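Plasmodesmata-located protein 5 (Arabidopsis thaliana, PDB 6GRE) restricts plasmodesmatal permeability through callose deposition during salicylic acid-triggered immune responses, thereby modulating cell-to-cell trafficking in the plant. Local coordinates at residues I9-S14 against G96-E101; P15-P20 against L89-Y94; T26-L31 against V58-I63; G114-T119 against G170-S175. All blocks are in the same frame, centred on the assembly; numbering follows the deposited sequence. Where two conformers were deposited one is given.

Contact 1 of 4, residues I9-S14 against G96-E101; sequences IYAVCS and GFLQME
Gln99 O takes two backbone N-H groups, a firm bond from Ile9 N at 2.8 Å and a weak one from Tyr10 N at 3.4 Å, so Ile9 and Tyr10 together face one residue in a classic beta bulge. Beyond it strands 10-13 and 96-99 run antiparallel, their axes 177° apart. Tyr10 with Gln99 and Val12 with Phe97 are hydrogen-bonded pairs; Ala11 with Leu98 is a non-hydrogen-bonded pair in which Ala11 CB meets Leu98 CD1. The other face carries the rings and Val12, a residue of the 2-(2-ethoxyethoxy)ethanol pocket. Gln99 CB lies over one face of the Tyr10 ring, 3.6 Å from its centroid, a CH-pi contact. In the Phe97 conformer described, the Tyr10 ring turns its edge to the face of Phe97 in a T-shaped stack: the planes stand 85° apart, Tyr10 CE1 sits over the ring centre, and Tyr10 OH comes 3.2 Å from Phe97 CZ. Gln99 CG is anti to its backbone N (chi1 -179°) and the chain then bends, and Gln99 NE2 donates almost straight to Met100 O at 2.9 Å, which fixes the amide beside the tyrosine. At the bulged end, Ile9 CD1 packs against the backbone and carboxylate OE1 of Glu101. Strand 10-13 is an outermost strand of the five-stranded sheet of the first Gnk2-homologous (DUF26) region; Leu98 and Met100 pack on helix 72-90, while Ile9, Tyr10 and Phe97 touch strand 120-125 of the second sheet.

Contact 2 of 4, residues P15-P20 against L89-Y94; sequences PAKFSP and LCSNSY. With NAG (2-acetamido-2-deoxy-beta-D-glucopyranose), chain C.
Phe18 and Asn92 meet with CG of each held between its own backbone N and carbonyl carbon (chi1 52° and 60°), which starts the phenyl ring toward the turn of the other segment and puts Asn92 CG 3.6 Å from Lys17 CB. Asn92 CB lies over the Phe18 ring, 4.0 Å from its centroid, and Asn92 O stands above the same ring near its rim. That oxygen, Asn92 O, also accepts from Phe18 N at 2.9 Å, so it is bonded to the backbone of Phe18 and packed over its ring. Lys17 crosses Asn92 at about a right angle; Lys17 NZ reaches Asn92 OD1 at 3.0 Å in the plane of the amide carbonyl, and a water links NZ to Cys90 O. Tyr94 N donates to Ala16 O at 3.1 Å. The Tyr94 ring lies between protein and sugar: Phe18 CB approaches one face, 3.5 Å from Tyr94 CE1, and NAG O5 lies over the opposite face, while the edge of the Phe18 ring points at Tyr94 in a T-shaped pair with planes 79° apart. Ala16 CB touches NAG C6 at 3.8 Å, so Ala16 and Tyr94 form a protein surface for the glycan. A type II' turn from Cys90 to Ser93, closed by Ser93 N to Cys90 O, leads out of helix 72-90. The Cys90-Cys13 disulfide ties that helix end to strand 10-13, and Phe18 packs on Glu25 and Leu28 of helix 23-38.

Contact 3 of 4, residues T26-L31 against V58-I63; sequences TNLNSL and VTVYGI
Val60 meets the helix with both methyl branches. In the conformer described, Val60 CG2 rests 3.5 Å from Asn27 CB and equally close to Leu28 N, while Val60 CG1 touches Leu31 CD2 at 3.7 Å and, less closely, Leu28 CD1. The division follows from the first torsion of that conformer: CG1 is anti to the backbone N (chi1 -160°) and CG2 anti to the carbonyl carbon, so one branch meets leucine methyls and the other meets the helix at Asn27 CB and Leu28 N. Leu31 CD2 also lies 3.9 Å from Gly62 CA, where the absence of a side chain lets the leucine methyl come against the strand backbone. The one hydrogen bond across the contact runs from Asn27 ND2 to Val58 O, 3.0 Å long and nearly straight at the hydrogen (178°). Val58 O lies in the amide plane of Asn27, yet the donor stands above the carbonyl plane of Val58. Further out, the segment axes of helix 26-31 and strand 60-63 cross at -22°, with a closest approach of 8.6 Å. The strand is held in its sheet by backbone bonds of Val60 with Val49 and of Tyr61 with Asp108, and Leu28 and Leu31 also pack on Tyr107 of strand 103-108. Chemically, the contact is an aliphatic interface, helix 23-38 packed on the antiparallel sheet of the first Gnk2-homologous (DUF26) region, with one polar tie at its edge: the methyl contacts are nondirectional, whereas the straight amide N-H bond relates the helix to the residues leading into the strand.

Contact 4 of 4, residues G114-T119 against G170-S175; sequences GVQDKT and GDLSTS
Gly114 N, in a residue whose positive phi (71°) favours glycine, donates to Asp171 OD2 at 2.7 Å on its anti lone pair, the one pointing away from the other carboxylate oxygen; the N-H...O angle is 148°. Asp171 CG lies between its backbone N and carbonyl carbon (chi1 62°), which places it 3.6 Å from Gly114 N. OD2 also forms a salt bridge with Lys204 and OD1 a hydrogen bond with Ser169, so the buried carboxylate is well supplied, and the lysine would favour its negative charge. Lys204 NZ bonds Val115 O as well, bridging both segments, and Asp171 touches an N-acetylglucosamine. A CA-H...O contact adds Gly114 CA to Asp171 O at 3.5 Å. Leu172 CD1 comes 4.0 Å from Gln116 OE1, the side chains crossing at about a right angle, and Leu172 CD2 nears Val115 O. Gln116 OE1 also accepts from Asp117 N at 2.9 Å. Asp117, of the 2-(2-ethoxyethoxy)ethanol pocket, takes Thr119 N on OD1, making an Asx turn, and Thr119 OG1, both from the same face of its plane. Loop 114-119 joins strand 103-108 of the first sheet to strand 120-125 of the second; Gln116 and Leu172 pack on helix 174-192, N-capped by Ser173.

Contacts 1, 2 and 3 belong to the first Gnk2-homologous region, and contact 4 lies in the second. Contacts 1 and 2 are joined by the Cys13-Cys90 disulfide, SG to SG 2.0 Å, and by a probable hydrogen bond between Ser14 O and Ser93 OG at 2.6 Å. Contact 2 meets contact 3 through Phe18 CE2 and Leu28 CD2, 3.8 Å apart. Contact 3 reaches the other region where Ile63 CD1 comes 4.3 Å from Asp171 OD1 of contact 4. The centres of contacts 1 and 4 lie about 17 Å apart without touching, yet Val12 and Asp117 both line the 2-(2-ethoxyethoxy)ethanol pocket. Sugars lie beside contacts 2 and 4, at Tyr94 and Asp171.

Contact 1 of 4, residues I9-S14 against G96-E101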
loop_
_atom_site.group_PDB
_atom_site.type_symbol
_atom_site.label_atom_id
_atom_site.label_comp_id
_atom_site.label_asym_id
_atom_site.label_seq_id
_atom_site.Cartn_x
_atom_site.Cartn_y
_atom_site.Cartn_z
ATOM N N ILE A 9 3.834 8.081 -3.804
ATOM C CA ILE A 9 2.619 8.132 -4.604
ATOM C C ILE A 9 1.553 8.959 -3.896
ATOM O O ILE A 9 0.969 9.826 -4.499
ATOM C CB ILE A 9 2.131 6.708 -4.920
ATOM C CG1 ILE A 9 3.224 5.937 -5.659
ATOM C CG2 ILE A 9 0.806 6.714 -5.677
ATOM C CD1 ILE A 9 2.881 4.505 -5.989
ATOM N N TYR A 10 1.290 8.684 -2.612
ATOM C CA TYR A 10 0.381 9.500 -1.854
ATOM C C TYR A 10 0.740 9.376 -0.378
ATOM O O TYR A 10 1.404 8.425 0.036
ATOM C CB TYR A 10 -1.090 9.140 -2.087
ATOM C CG TYR A 10 -1.496 7.753 -1.664
ATOM C CD1 TYR A 10 -1.706 7.462 -0.330
ATOM C CD2 TYR A 10 -1.626 6.741 -2.582
ATOM C CE1 TYR A 10 -2.082 6.196 0.086
ATOM C CE2 TYR A 10 -2.049 5.479 -2.194
ATOM C CZ TYR A 10 -2.271 5.207 -0.862
ATOM O OH TYR A 10 -2.652 3.949 -0.463
ATOM N N ALA A 11 0.346 10.407 0.359
ATOM C CA ALA A 11 0.415 10.452 1.800
ATOM C C ALA A 11 -0.968 10.845 2.331
ATOM O O ALA A 11 -1.611 11.793 1.852
ATOM C CB ALA A 11 1.484 11.424 2.237
ATOM N N VAL A 12 -1.463 10.120 3.325
ATOM C CA VAL A 12 -2.654 10.498 4.020
ATOM C C VAL A 12 -2.276 10.771 5.476
ATOM O O VAL A 12 -1.728 9.874 6.133
ATOM C CB VAL A 12 -3.723 9.401 3.964
ATOM C CG1 VAL A 12 -5.017 9.874 4.615
ATOM C CG2 VAL A 12 -3.938 8.920 2.544
ATOM N N CYS A 13 -2.650 11.961 5.976
ATOM C CA CYS A 13 -2.247 12.480 7.304
ATOM C C CYS A 13 -3.496 13.010 8.021
ATOM O O CYS A 13 -4.187 13.853 7.474
ATOM C CB CYS A 13 -1.214 13.595 7.158
ATOM S SG CYS A 13 0.134 13.251 5.994
ATOM N N SER A 14 -3.800 12.506 9.219
ATOM C CA SER A 14 -5.019 12.931 9.964
ATOM C C SER A 14 -4.960 14.411 10.306
ATOM O O SER A 14 -3.895 14.919 10.630
ATOM C CB SER A 14 -5.217 12.115 11.217
ATOM O OG SER A 14 -4.107 12.268 12.112
ATOM N N GLY A 96 -0.861 8.364 9.845
ATOM C CA GLY A 96 -0.081 8.626 8.671
ATOM C C GLY A 96 -0.015 7.363 7.819
ATOM O O GLY A 96 0.138 6.257 8.340
ATOM N N PHE A 97 -0.140 7.559 6.511
ATOM C CA PHE A 97 -0.147 6.487 5.523
ATOM C C PHE A 97 0.664 6.985 4.327
ATOM O O PHE A 97 0.205 7.932 3.688
ATOM C CB PHE A 97 -1.612 6.146 5.193
ATOM C CG PHE A 97 -1.864 4.985 4.256
ATOM C CD1 PHE A 97 -0.842 4.136 3.857
ATOM C CD2 PHE A 97 -3.149 4.701 3.815
ATOM C CE1 PHE A 97 -1.069 3.079 2.989
ATOM C CE2 PHE A 97 -3.371 3.643 2.942
ATOM C CZ PHE A 97 -2.344 2.818 2.560
ATOM N N LEU A 98 1.802 6.359 4.050
ATOM C CA LEU A 98 2.619 6.740 2.926
ATOM C C LEU A 98 2.782 5.533 2.006
ATOM O O LEU A 98 3.240 4.482 2.437
ATOM C CB LEU A 98 3.968 7.254 3.426
ATOM C CG LEU A 98 4.861 7.899 2.384
ATOM C CD1 LEU A 98 4.291 9.222 1.920
ATOM C CD2 LEU A 98 6.245 8.116 2.951
ATOM N N GLN A 99 2.356 5.707 0.746
ATOM C CA GLN A 99 2.454 4.697 -0.265
ATOM C C GLN A 99 3.516 5.130 -1.265
ATOM O O GLN A 99 3.435 6.221 -1.804
ATOM C CB GLN A 99 1.138 4.525 -1.015
ATOM C CG GLN A 99 1.183 3.454 -2.090
ATOM C CD GLN A 99 1.150 2.058 -1.530
ATOM O OE1 GLN A 99 0.195 1.694 -0.863
ATOM N NE2 GLN A 99 2.188 1.282 -1.796
ATOM N N MET A 100 4.490 4.260 -1.461
ATOM C CA MET A 100 5.504 4.351 -2.511
ATOM C C MET A 100 5.254 3.231 -3.521
ATOM O O MET A 100 4.435 2.354 -3.298
ATOM C CB MET A 100 6.896 4.195 -1.903
ATOM C CG MET A 100 7.244 5.412 -1.095
ATOM S SD MET A 100 8.743 5.259 -0.120
ATOM C CE MET A 100 9.983 5.153 -1.404
ATOM N N GLU A 101 5.971 3.266 -4.635
ATOM C CA GLU A 101 5.821 2.250 -5.635
ATOM C C GLU A 101 6.054 0.858 -5.027
ATOM O O GLU A 101 5.269 -0.058 -5.276
ATOM C CB GLU A 101 6.793 2.527 -6.778
ATOM C CG GLU A 101 6.605 1.619 -7.973
ATOM C CD GLU A 101 5.391 1.855 -8.860
ATOM O OE1 GLU A 101 4.592 2.794 -8.593
ATOM O OE2 GLU A 101 5.262 1.107 -9.848
#

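Contact 2 of 4, residues P15-P20 against L89-Y94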
loop_
_atom_site.group_PDB
_atom_site.type_symbol
_atom_site.label_atom_id
_atom_site.label_comp_id
_atom_site.label_asym_id
_atom_site.label_seq_id
_atom_site.Cartn_x
_atom_site.Cartn_y
_atom_site.Cartn_z
ATOM N N PRO A 15 -6.090 15.158 10.217
ATOM C CA PRO A 15 -6.185 16.490 10.821
ATOM C C PRO A 15 -5.766 16.539 12.294
ATOM O O PRO A 15 -5.093 17.475 12.699
ATOM C CB PRO A 15 -7.677 16.818 10.707
ATOM C CG PRO A 15 -8.098 16.104 9.444
ATOM C CD PRO A 15 -7.288 14.819 9.431
ATOM N N ALA A 16 -6.168 15.528 13.062
ATOM C CA ALA A 16 -5.858 15.452 14.490
ATOM C C ALA A 16 -4.352 15.241 14.684
ATOM O O ALA A 16 -3.759 14.369 14.043
ATOM C CB ALA A 16 -6.653 14.362 15.152
ATOM N N LYS A 17 -3.770 16.039 15.592
ATOM C CA LYS A 17 -2.328 16.059 15.884
ATOM C C LYS A 17 -2.077 15.663 17.340
ATOM O O LYS A 17 -2.877 15.966 18.229
ATOM C CB LYS A 17 -1.709 17.441 15.661
ATOM C CG LYS A 17 -2.011 18.123 14.334
ATOM C CD LYS A 17 -1.779 17.243 13.125
ATOM C CE LYS A 17 -2.025 17.961 11.819
ATOM N NZ LYS A 17 -0.871 18.805 11.441
ATOM N N PHE A 18 -0.936 15.001 17.564
ATOM C CA PHE A 18 -0.458 14.660 18.895
ATOM C C PHE A 18 0.350 15.847 19.415
ATOM O O PHE A 18 0.698 16.729 18.634
ATOM C CB PHE A 18 0.378 13.383 18.883
ATOM C CG PHE A 18 1.497 13.353 17.874
ATOM C CD1 PHE A 18 2.642 14.101 18.062
ATOM C CD2 PHE A 18 1.413 12.552 16.748
ATOM C CE1 PHE A 18 3.679 14.056 17.146
ATOM C CE2 PHE A 18 2.457 12.499 15.841
ATOM C CZ PHE A 18 3.588 13.249 16.039
ATOM N N SER A 19 0.629 15.857 20.722
ATOM C CA SER A 19 1.288 17.004 21.332
ATOM C C SER A 19 2.801 16.846 21.219
ATOM O O SER A 19 3.312 15.731 21.208
ATOM C CB SER A 19 0.847 17.217 22.757
ATOM O OG SER A 19 0.676 15.986 23.439
ATOM N N PRO A 20 3.549 17.967 21.144
ATOM C CA PRO A 20 5.008 17.936 21.006
ATOM C C PRO A 20 5.705 17.215 22.163
ATOM O O PRO A 20 5.416 17.482 23.344
ATOM C CB PRO A 20 5.407 19.422 21.006
ATOM C CG PRO A 20 4.244 20.122 21.680
ATOM C CD PRO A 20 3.027 19.338 21.241
ATOM N N LEU A 89 5.844 14.968 5.617
ATOM C CA LEU A 89 4.542 15.128 5.004
ATOM C C LEU A 89 3.434 15.166 6.065
ATOM O O LEU A 89 2.502 15.964 5.967
ATOM C CB LEU A 89 4.347 13.961 4.032
ATOM C CG LEU A 89 5.270 14.003 2.818
ATOM C CD1 LEU A 89 5.270 12.666 2.084
ATOM C CD2 LEU A 89 4.888 15.137 1.884
ATOM N N CYS A 90 3.498 14.254 7.036
ATOM C CA CYS A 90 2.412 14.083 8.001
ATOM C C CYS A 90 2.719 14.782 9.337
ATOM O O CYS A 90 1.828 14.922 10.158
ATOM C CB CYS A 90 2.118 12.606 8.236
ATOM S SG CYS A 90 1.293 11.807 6.830
ATOM N N SER A 91 3.974 15.217 9.522
ATOM C CA SER A 91 4.467 15.866 10.751
ATOM C C SER A 91 3.803 15.268 12.004
ATOM O O SER A 91 4.073 14.105 12.382
ATOM C CB SER A 91 4.311 17.371 10.657
ATOM O OG SER A 91 2.951 17.746 10.584
ATOM N N ASN A 92 2.923 16.031 12.658
ATOM C CA ASN A 92 2.446 15.621 13.972
ATOM C C ASN A 92 1.046 14.987 13.924
ATOM O O ASN A 92 0.378 14.927 14.938
ATOM C CB ASN A 92 2.522 16.792 14.960
ATOM C CG ASN A 92 1.690 17.980 14.547
ATOM O OD1 ASN A 92 1.206 18.045 13.423
ATOM N ND2 ASN A 92 1.505 18.921 15.463
ATOM N N SER A 93 0.654 14.423 12.770
ATOM C CA SER A 93 -0.603 13.685 12.657
ATOM C C SER A 93 -0.554 12.399 13.481
ATOM O O SER A 93 0.433 11.695 13.439
ATOM C CB SER A 93 -0.900 13.355 11.217
ATOM O OG SER A 93 -1.282 14.513 10.504
ATOM N N TYR A 94 -1.650 12.081 14.172
ATOM C CA TYR A 94 -1.788 10.804 14.832
ATOM C C TYR A 94 -1.750 9.669 13.801
ATOM O O TYR A 94 -1.162 8.626 14.059
ATOM C CB TYR A 94 -3.108 10.677 15.595
ATOM C CG TYR A 94 -3.094 11.283 16.978
ATOM C CD1 TYR A 94 -2.412 10.669 18.009
ATOM C CD2 TYR A 94 -3.813 12.431 17.252
ATOM C CE1 TYR A 94 -2.398 11.208 19.290
ATOM C CE2 TYR A 94 -3.817 12.978 18.525
ATOM C CZ TYR A 94 -3.105 12.370 19.537
ATOM O OH TYR A 94 -3.125 12.923 20.792
HETATM C C1 NAG C . -7.064 8.980 18.538
HETATM C C2 NAG C . -7.908 8.647 19.766
HETATM C C3 NAG C . -9.263 9.320 19.682
HETATM C C4 NAG C . -9.068 10.809 19.480
HETATM C C5 NAG C . -8.100 11.119 18.328
HETATM C C6 NAG C . -7.689 12.582 18.323
HETATM C C7 NAG C . -7.454 6.478 20.768
HETATM C C8 NAG C . -7.806 5.025 20.811
HETATM N N2 NAG C . -8.137 7.227 19.916
HETATM O O3 NAG C . -9.961 9.060 20.904
HETATM O O4 NAG C . -10.342 11.423 19.231
HETATM O O5 NAG C . -6.882 10.381 18.451
HETATM O O6 NAG C . -7.034 12.915 19.564
HETATM O O7 NAG C . -6.576 6.948 21.488
HETATM O O HOH W 1 -0.053 16.805 9.666
HETATM O O HOH W 2 -0.830 13.299 22.311
#

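Contact 3 of 4, residues T26-L31 against V58-I63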
loop_
_atom_site.group_PDB
_atom_site.type_symbol
_atom_site.label_atom_id
_atom_site.label_comp_id
_atom_site.label_asym_id
_atom_site.label_seq_id
_atom_site.Cartn_x
_atom_site.Cartn_y
_atom_site.Cartn_z
ATOM N N THR A 26 6.942 9.975 20.715
ATOM C CA THR A 26 8.091 9.172 21.002
ATOM C C THR A 26 7.849 7.718 20.573
ATOM O O THR A 26 8.715 7.074 19.999
ATOM C CB THR A 26 8.446 9.241 22.498
ATOM O OG1 THR A 26 8.652 10.620 22.774
ATOM C CG2 THR A 26 9.653 8.406 22.844
ATOM N N ASN A 27 6.659 7.197 20.864
ATOM C CA ASN A 27 6.314 5.819 20.502
ATOM C C ASN A 27 6.257 5.655 18.968
ATOM O O ASN A 27 6.693 4.635 18.451
ATOM C CB ASN A 27 5.027 5.384 21.209
ATOM C CG ASN A 27 5.240 5.169 22.700
ATOM O OD1 ASN A 27 6.355 4.903 23.140
ATOM N ND2 ASN A 27 4.160 5.204 23.457
ATOM N N LEU A 28 5.720 6.658 18.292
ATOM C CA LEU A 28 5.662 6.665 16.812
ATOM C C LEU A 28 7.078 6.554 16.239
ATOM O O LEU A 28 7.357 5.739 15.350
ATOM C CB LEU A 28 4.961 7.934 16.344
ATOM C CG LEU A 28 4.974 8.181 14.834
ATOM C CD1 LEU A 28 4.411 6.968 14.080
ATOM C CD2 LEU A 28 4.217 9.446 14.482
ATOM N N ASN A 29 8.001 7.378 16.747
ATOM C CA ASN A 29 9.354 7.358 16.225
ATOM C C ASN A 29 9.993 6.003 16.479
ATOM O O ASN A 29 10.706 5.473 15.612
ATOM C CB ASN A 29 10.199 8.521 16.742
ATOM C CG ASN A 29 9.739 9.840 16.172
ATOM O OD1 ASN A 29 9.273 9.893 15.037
ATOM N ND2 ASN A 29 9.845 10.920 16.936
ATOM N N SER A 30 9.716 5.406 17.644
ATOM C CA SER A 30 10.213 4.066 17.937
ATOM C C SER A 30 9.591 3.051 16.977
ATOM O O SER A 30 10.282 2.162 16.511
ATOM C CB SER A 30 9.963 3.645 19.369
ATOM O OG SER A 30 10.344 4.664 20.269
ATOM N N LEU A 31 8.278 3.183 16.725
ATOM C CA LEU A 31 7.559 2.268 15.807
ATOM C C LEU A 31 8.238 2.293 14.432
ATOM O O LEU A 31 8.530 1.239 13.842
ATOM C CB LEU A 31 6.099 2.701 15.685
ATOM C CG LEU A 31 5.322 2.000 14.559
ATOM C CD1 LEU A 31 5.014 0.581 14.971
ATOM C CD2 LEU A 31 4.041 2.740 14.220
ATOM N N VAL A 58 -1.237 7.206 24.120
ATOM C CA VAL A 58 0.165 7.180 23.660
ATOM C C VAL A 58 0.463 5.958 22.780
ATOM O O VAL A 58 1.538 5.863 22.194
ATOM C CB VAL A 58 1.137 7.196 24.861
ATOM C CG1 VAL A 58 0.982 8.451 25.716
ATOM C CG2 VAL A 58 1.014 5.942 25.684
ATOM N N THR A 59 -0.446 4.987 22.752
ATOM C CA THR A 59 -0.195 3.732 22.044
ATOM C C THR A 59 -0.334 3.962 20.531
ATOM O O THR A 59 -1.307 4.548 20.087
ATOM C CB THR A 59 -1.152 2.634 22.520
ATOM O OG1 THR A 59 -0.835 2.355 23.891
ATOM C CG2 THR A 59 -1.017 1.346 21.741
ATOM N N VAL A 60 0.646 3.450 19.794
ATOM C CA VAL A 60 0.709 3.559 18.314
ATOM C C VAL A 60 0.647 2.156 17.723
ATOM O O VAL A 60 1.260 1.256 18.198
ATOM C CB VAL A 60 1.990 4.234 17.790
ATOM C CG1 VAL A 60 1.756 4.747 16.358
ATOM C CG2 VAL A 60 2.524 5.316 18.709
ATOM N N TYR A 61 -0.076 2.040 16.608
ATOM C CA TYR A 61 -0.250 0.810 15.870
ATOM C C TYR A 61 0.224 1.064 14.443
ATOM O O TYR A 61 -0.124 2.069 13.855
ATOM C CB TYR A 61 -1.721 0.396 15.840
ATOM C CG TYR A 61 -2.352 0.232 17.204
ATOM C CD1 TYR A 61 -2.856 1.331 17.879
ATOM C CD2 TYR A 61 -2.448 -1.010 17.804
ATOM C CE1 TYR A 61 -3.436 1.199 19.131
ATOM C CE2 TYR A 61 -3.029 -1.161 19.057
ATOM C CZ TYR A 61 -3.522 -0.048 19.717
ATOM O OH TYR A 61 -4.079 -0.195 20.963
ATOM N N GLY A 62 0.962 0.106 13.896
ATOM C CA GLY A 62 1.414 0.324 12.536
ATOM C C GLY A 62 1.760 -0.948 11.812
ATOM O O GLY A 62 1.939 -2.030 12.395
ATOM N N ILE A 63 1.886 -0.780 10.490
ATOM C CA ILE A 63 2.418 -1.811 9.627
ATOM C C ILE A 63 3.394 -1.187 8.631
ATOM O O ILE A 63 3.316 0.017 8.330
ATOM C CB ILE A 63 1.298 -2.551 8.857
ATOM C CG1 ILE A 63 0.615 -1.632 7.834
ATOM C CG2 ILE A 63 0.293 -3.180 9.803
ATOM C CD1 ILE A 63 -0.280 -2.342 6.834
#

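Contact 4 of 4, residues G114-T119 against G170-S175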
loop_
_atom_site.group_PDB
_atom_site.type_symbol
_atom_site.label_atom_id
_atom_site.label_comp_id
_atom_site.label_asym_id
_atom_site.label_seq_id
_atom_site.Cartn_x
_atom_site.Cartn_y
_atom_site.Cartn_z
ATOM N N GLY A 114 -6.975 -6.040 10.054
ATOM C CA GLY A 114 -8.121 -6.822 9.667
ATOM C C GLY A 114 -9.400 -6.027 9.480
ATOM O O GLY A 114 -10.482 -6.597 9.330
ATOM N N VAL A 115 -9.295 -4.687 9.453
ATOM C CA VAL A 115 -10.428 -3.845 9.163
ATOM C C VAL A 115 -10.466 -3.591 7.654
ATOM O O VAL A 115 -9.565 -2.954 7.094
ATOM C CB VAL A 115 -10.382 -2.523 9.951
ATOM C CG1 VAL A 115 -11.581 -1.645 9.650
ATOM C CG2 VAL A 115 -10.278 -2.807 11.452
ATOM N N GLN A 116 -11.502 -4.075 7.007
ATOM C CA GLN A 116 -11.689 -3.858 5.569
ATOM C C GLN A 116 -11.855 -2.362 5.302
ATOM O O GLN A 116 -12.496 -1.634 6.083
ATOM C CB GLN A 116 -12.917 -4.614 5.050
ATOM C CG GLN A 116 -13.185 -4.482 3.565
ATOM C CD GLN A 116 -12.027 -4.925 2.703
ATOM O OE1 GLN A 116 -11.049 -4.201 2.514
ATOM N NE2 GLN A 116 -12.165 -6.109 2.141
ATOM N N ASP A 117 -11.317 -1.888 4.167
ATOM C CA ASP A 117 -11.575 -0.519 3.752
ATOM C C ASP A 117 -11.269 -0.430 2.269
ATOM O O ASP A 117 -10.108 -0.497 1.867
ATOM C CB ASP A 117 -10.733 0.462 4.553
ATOM C CG ASP A 117 -11.100 1.899 4.316
ATOM O OD1 ASP A 117 -11.841 2.180 3.356
ATOM O OD2 ASP A 117 -10.610 2.722 5.111
ATOM N N LYS A 118 -12.344 -0.373 1.495
ATOM C CA LYS A 118 -12.302 -0.381 0.043
ATOM C C LYS A 118 -12.432 1.038 -0.510
ATOM O O LYS A 118 -12.638 1.199 -1.713
ATOM C CB LYS A 118 -13.404 -1.304 -0.488
ATOM C CG LYS A 118 -13.210 -2.754 -0.081
ATOM C CD LYS A 118 -14.156 -3.704 -0.741
ATOM C CE LYS A 118 -15.589 -3.467 -0.333
ATOM N NZ LYS A 118 -16.504 -4.331 -1.116
ATOM N N THR A 119 -12.390 2.051 0.354
ATOM C CA THR A 119 -12.584 3.430 -0.112
ATOM C C THR A 119 -11.450 3.822 -1.065
ATOM O O THR A 119 -10.279 3.482 -0.865
ATOM C CB THR A 119 -12.705 4.448 1.026
ATOM O OG1 THR A 119 -11.540 4.483 1.816
ATOM C CG2 THR A 119 -13.872 4.163 1.939
ATOM N N GLY A 170 -1.316 -6.486 4.186
ATOM C CA GLY A 170 -0.993 -7.818 4.720
ATOM C C GLY A 170 -1.886 -8.228 5.863
ATOM O O GLY A 170 -1.878 -9.406 6.219
ATOM N N ASP A 171 -2.648 -7.288 6.441
ATOM C CA ASP A 171 -3.517 -7.582 7.572
ATOM C C ASP A 171 -4.879 -8.124 7.138
ATOM O O ASP A 171 -5.636 -8.603 7.992
ATOM C CB ASP A 171 -3.748 -6.342 8.425
ATOM C CG ASP A 171 -4.434 -5.248 7.646
ATOM O OD1 ASP A 171 -3.800 -4.779 6.645
ATOM O OD2 ASP A 171 -5.592 -4.927 7.959
ATOM N N LEU A 172 -5.216 -8.047 5.840
ATOM C CA LEU A 172 -6.505 -8.506 5.355
ATOM C C LEU A 172 -6.508 -10.035 5.292
ATOM O O LEU A 172 -5.507 -10.636 4.940
ATOM C CB LEU A 172 -6.817 -7.978 3.953
ATOM C CG LEU A 172 -7.024 -6.467 3.813
ATOM C CD1 LEU A 172 -7.611 -6.150 2.447
ATOM C CD2 LEU A 172 -7.905 -5.938 4.910
ATOM N N SER A 173 -7.687 -10.599 5.555
ATOM C CA SER A 173 -7.889 -12.033 5.352
ATOM C C SER A 173 -7.903 -12.345 3.857
ATOM O O SER A 173 -8.012 -11.463 3.011
ATOM C CB SER A 173 -9.166 -12.496 5.965
ATOM O OG SER A 173 -10.272 -11.991 5.241
ATOM N N THR A 174 -7.869 -13.632 3.529
ATOM C CA THR A 174 -7.983 -14.044 2.140
ATOM C C THR A 174 -9.231 -13.460 1.480
ATOM O O THR A 174 -9.170 -12.899 0.359
ATOM C CB THR A 174 -7.996 -15.574 1.998
ATOM O OG1 THR A 174 -6.810 -16.006 2.641
ATOM C CG2 THR A 174 -8.000 -16.027 0.562
ATOM N N SER A 175 -10.382 -13.585 2.142
ATOM C CA SER A 175 -11.634 -13.120 1.649
ATOM C C SER A 175 -11.628 -11.588 1.497
ATOM O O SER A 175 -12.105 -11.040 0.519
ATOM C CB SER A 175 -12.753 -13.577 2.565
ATOM O OG SER A 175 -13.970 -12.994 2.162
#